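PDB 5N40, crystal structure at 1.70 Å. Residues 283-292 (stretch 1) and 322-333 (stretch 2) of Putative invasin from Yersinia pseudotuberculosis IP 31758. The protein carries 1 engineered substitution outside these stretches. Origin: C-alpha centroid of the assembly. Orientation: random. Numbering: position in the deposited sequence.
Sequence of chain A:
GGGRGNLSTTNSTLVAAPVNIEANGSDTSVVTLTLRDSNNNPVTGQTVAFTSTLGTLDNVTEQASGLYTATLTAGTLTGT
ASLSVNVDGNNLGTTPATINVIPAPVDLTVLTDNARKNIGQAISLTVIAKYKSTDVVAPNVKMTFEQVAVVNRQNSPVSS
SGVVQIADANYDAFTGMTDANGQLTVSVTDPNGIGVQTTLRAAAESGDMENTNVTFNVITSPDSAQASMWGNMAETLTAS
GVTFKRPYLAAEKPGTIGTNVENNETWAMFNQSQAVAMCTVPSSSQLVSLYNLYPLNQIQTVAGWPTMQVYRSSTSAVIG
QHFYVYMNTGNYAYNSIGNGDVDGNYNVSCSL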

# COMPACT_ATOMS: atom_id res chain seq x y z
N SER A 283 -41.72 16.26 -1.66
CA SER A 283 -42.12 17.46 -2.38
C SER A 283 -40.89 18.13 -2.99
O SER A 283 -39.75 17.87 -2.60
N SER A 284 -41.13 19.01 -3.96
CA SER A 284 -40.02 19.71 -4.59
C SER A 284 -39.32 20.63 -3.60
O SER A 284 -38.09 20.74 -3.62
N SER A 285 -40.06 21.29 -2.70
CA SER A 285 -39.39 22.14 -1.72
C SER A 285 -38.56 21.31 -0.74
O SER A 285 -37.50 21.77 -0.30
N GLN A 286 -39.01 20.10 -0.40
CA GLN A 286 -38.21 19.22 0.44
C GLN A 286 -36.89 18.87 -0.24
O GLN A 286 -35.82 18.95 0.38
N LEU A 287 -36.94 18.51 -1.52
CA LEU A 287 -35.72 18.20 -2.25
C LEU A 287 -34.80 19.41 -2.34
O LEU A 287 -33.58 19.28 -2.24
N VAL A 288 -35.37 20.61 -2.52
CA VAL A 288 -34.54 21.80 -2.59
C VAL A 288 -33.88 22.06 -1.25
O VAL A 288 -32.72 22.50 -1.20
N SER A 289 -34.59 21.80 -0.15
CA SER A 289 -33.99 21.98 1.17
C SER A 289 -32.82 21.02 1.38
O SER A 289 -31.84 21.37 2.05
N LEU A 290 -32.91 19.80 0.83
CA LEU A 290 -31.77 18.89 0.89
C LEU A 290 -30.61 19.42 0.05
O LEU A 290 -29.45 19.40 0.50
N TYR A 291 -30.89 19.92 -1.16
CA TYR A 291 -29.86 20.56 -1.96
C TYR A 291 -29.16 21.66 -1.16
O TYR A 291 -27.93 21.77 -1.18
N ASN A 292 -29.93 22.51 -0.47
CA ASN A 292 -29.34 23.63 0.26
C ASN A 292 -28.39 23.16 1.35
O ASN A 292 -27.47 23.89 1.73
N HIS A 322 -45.55 16.82 -12.87
CA HIS A 322 -45.00 17.15 -11.56
C HIS A 322 -43.58 17.68 -11.70
O HIS A 322 -42.81 17.23 -12.56
N PHE A 323 -43.23 18.62 -10.83
CA PHE A 323 -41.89 19.17 -10.83
C PHE A 323 -40.86 18.07 -10.58
O PHE A 323 -41.10 17.14 -9.81
N TYR A 324 -39.72 18.20 -11.24
CA TYR A 324 -38.53 17.44 -10.91
C TYR A 324 -37.44 18.43 -10.50
O TYR A 324 -37.52 19.62 -10.80
N VAL A 325 -36.43 17.94 -9.79
CA VAL A 325 -35.40 18.80 -9.22
C VAL A 325 -34.02 18.34 -9.69
O VAL A 325 -33.71 17.14 -9.64
N TYR A 326 -33.22 19.29 -10.15
CA TYR A 326 -31.79 19.09 -10.42
C TYR A 326 -31.05 19.16 -9.09
O TYR A 326 -30.86 20.24 -8.53
N MET A 327 -30.62 18.00 -8.58
CA MET A 327 -29.98 18.00 -7.27
C MET A 327 -28.52 18.44 -7.32
O MET A 327 -27.87 18.51 -6.27
N ASN A 328 -28.00 18.77 -8.50
CA ASN A 328 -26.69 19.38 -8.61
C ASN A 328 -26.72 20.90 -8.46
O ASN A 328 -25.72 21.49 -8.05
N THR A 329 -27.87 21.53 -8.74
CA THR A 329 -27.97 22.98 -8.70
C THR A 329 -29.15 23.51 -7.89
O THR A 329 -29.18 24.71 -7.61
N GLY A 330 -30.13 22.68 -7.54
CA GLY A 330 -31.33 23.14 -6.86
C GLY A 330 -32.41 23.67 -7.77
O GLY A 330 -33.48 24.07 -7.28
N ASN A 331 -32.18 23.70 -9.08
CA ASN A 331 -33.22 24.12 -10.01
C ASN A 331 -34.31 23.06 -10.11
O ASN A 331 -34.08 21.87 -9.88
N TYR A 332 -35.52 23.51 -10.45
CA TYR A 332 -36.65 22.60 -10.59
C TYR A 332 -37.50 23.05 -11.77
O TYR A 332 -37.50 24.23 -12.14
N ALA A 333 -38.22 22.10 -12.37
CA ALA A 333 -38.93 22.38 -13.61
C ALA A 333 -39.90 21.23 -13.89
O ALA A 333 -40.00 20.27 -13.13

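The helix of stretch 1 runs nearly parallel to the strand that opens stretch 2, their axes 9° apart and 8.6 Å at closest approach, and the gap is filled mainly by apolar side chains. V325, chi1 t, points toward the helix from the strand. Its CG2 lies 3.9 Å from L287 CD1, and its CG1 lies 4.2 Å from V288 CG2, so V325 packs against both L287 and V288. L287 (m, t) also points toward the strand, its CB 4.0 Å from M327 SD.

M327 leaves its backbone sideways, but three m torsions fold its flexible chain back to the helix. There its CE reaches L290 CD2 at 4.0 Å and Y291 CB at 4.2 Å, and comes within 3.4 Å of L287 O; an unbranched, flexible side chain can make this bend.

Y291, chi1 t, points toward the turn and is covered more than any other residue. G330 lies against one face of its ring, with G330 CA 3.8 Å from the ring centroid in a CH-pi contact. Glycine fits doubly: a CB would fall 2.7 Å from Y291 CD2, and the positive phi would jam it against the preceding carbonyl. Over the same ring, T329 O comes 3.3 Å from Y291 CZ, while M327 O approaches the edge, 3.5 Å from Y291 CD1. The tyrosine hydroxyl is hydrogen-bonded elsewhere in the structure.

Farther out, V288 (t) sets CG2 4.3 Å from Y332 CD1, on the exposed flank. Near the start of the helix, small S284 (p) permits close approach: its CB is 4.1 Å from both F323 CB and V325 CG2.

No clear hydrogen bond crosses the interface; the clear side-chain hydrogen bonds within these residues stay inside one stretch or the other. S283 OG caps the helix by accepting from Q286 N at 3.1 Å, and T329 OG1 donates to N331 OD1 at 2.9 Å.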

# COMPACT_ATOMS: atom_id res chain seq x y z
CB SER A 283 -42.83 18.43 -1.44
OG SER A 283 -41.93 18.96 -0.48
CB SER A 284 -40.50 20.48 -5.82
OG SER A 284 -41.56 21.36 -5.51
CB SER A 285 -40.42 22.98 -0.96
OG SER A 285 -41.24 22.18 -0.14
CB GLN A 286 -38.99 17.96 0.78
CG GLN A 286 -40.00 18.17 1.90
CD GLN A 286 -41.04 17.08 1.99
OE1 GLN A 286 -41.10 16.19 1.15
NE2 GLN A 286 -41.87 17.14 3.03
CB LEU A 287 -36.06 17.68 -3.65
CG LEU A 287 -36.59 16.25 -3.70
CD1 LEU A 287 -37.21 15.98 -5.07
CD2 LEU A 287 -35.48 15.24 -3.40
CB VAL A 288 -35.38 23.01 -3.05
CG1 VAL A 288 -34.57 24.29 -2.94
CG2 VAL A 288 -35.85 22.82 -4.49
CB SER A 289 -35.04 21.79 2.26
OG SER A 289 -35.29 20.41 2.49
CB LEU A 290 -32.19 17.50 0.42
CG LEU A 290 -31.10 16.41 0.43
CD1 LEU A 290 -30.60 16.18 1.85
CD2 LEU A 290 -31.63 15.12 -0.17
CB TYR A 291 -30.44 21.16 -3.24
CG TYR A 291 -29.42 22.06 -3.89
CD1 TYR A 291 -28.35 21.52 -4.61
CD2 TYR A 291 -29.49 23.43 -3.74
CE1 TYR A 291 -27.39 22.34 -5.18
CE2 TYR A 291 -28.53 24.26 -4.30
CZ TYR A 291 -27.48 23.71 -5.02
OH TYR A 291 -26.52 24.52 -5.57
CB ASN A 292 -30.45 24.50 0.85
CG ASN A 292 -31.17 25.32 -0.20
OD1 ASN A 292 -30.61 25.65 -1.24
ND2 ASN A 292 -32.42 25.66 0.09
CB HIS A 322 -45.01 15.93 -10.63
CG HIS A 322 -46.38 15.44 -10.27
ND1 HIS A 322 -47.19 14.78 -11.17
CD2 HIS A 322 -47.07 15.51 -9.12
CE1 HIS A 322 -48.33 14.46 -10.58
NE2 HIS A 322 -48.28 14.89 -9.33
CB PHE A 323 -41.74 20.23 -9.74
CG PHE A 323 -42.51 21.49 -9.99
CD1 PHE A 323 -42.07 22.41 -10.93
CD2 PHE A 323 -43.66 21.76 -9.27
CE1 PHE A 323 -42.78 23.58 -11.16
CE2 PHE A 323 -44.37 22.93 -9.50
CZ PHE A 323 -43.93 23.83 -10.44
CB TYR A 324 -38.08 16.56 -12.09
CG TYR A 324 -38.04 17.26 -13.44
CD1 TYR A 324 -36.99 18.09 -13.78
CD2 TYR A 324 -39.05 17.05 -14.39
CE1 TYR A 324 -36.93 18.71 -15.02
CE2 TYR A 324 -39.00 17.67 -15.62
CZ TYR A 324 -37.94 18.49 -15.93
OH TYR A 324 -37.88 19.12 -17.16
CB VAL A 325 -35.47 18.82 -7.69
CG1 VAL A 325 -34.46 19.81 -7.13
CG2 VAL A 325 -36.88 19.17 -7.21
CB TYR A 326 -31.27 20.17 -11.37
CG TYR A 326 -31.91 20.21 -12.74
CD1 TYR A 326 -33.20 20.68 -12.91
CD2 TYR A 326 -31.19 19.83 -13.87
CE1 TYR A 326 -33.78 20.74 -14.17
CE2 TYR A 326 -31.76 19.88 -15.13
CZ TYR A 326 -33.05 20.34 -15.28
OH TYR A 326 -33.62 20.39 -16.53
CB MET A 327 -30.12 16.61 -6.64
CG MET A 327 -31.56 16.25 -6.30
SD MET A 327 -32.33 17.43 -5.16
CE MET A 327 -31.44 17.11 -3.65
CB ASN A 328 -26.05 19.03 -9.96
CG ASN A 328 -26.96 19.34 -11.14
OD1 ASN A 328 -28.14 18.97 -11.16
ND2 ASN A 328 -26.41 20.03 -12.13
CB THR A 329 -28.09 23.56 -10.12
OG1 THR A 329 -29.20 22.96 -10.79
CG2 THR A 329 -26.81 23.31 -10.92
CB ASN A 331 -32.60 24.37 -11.39
CG ASN A 331 -31.51 25.43 -11.36
OD1 ASN A 331 -30.45 25.26 -11.96
ND2 ASN A 331 -31.76 26.51 -10.64
CB TYR A 332 -37.51 22.54 -9.32
CG TYR A 332 -38.03 23.88 -8.85
CD1 TYR A 332 -37.22 24.75 -8.12
CD2 TYR A 332 -39.33 24.28 -9.13
CE1 TYR A 332 -37.69 25.97 -7.69
CE2 TYR A 332 -39.81 25.51 -8.70
CZ TYR A 332 -38.99 26.35 -7.98
OH TYR A 332 -39.47 27.57 -7.55
CB ALA A 333 -37.96 22.59 -14.77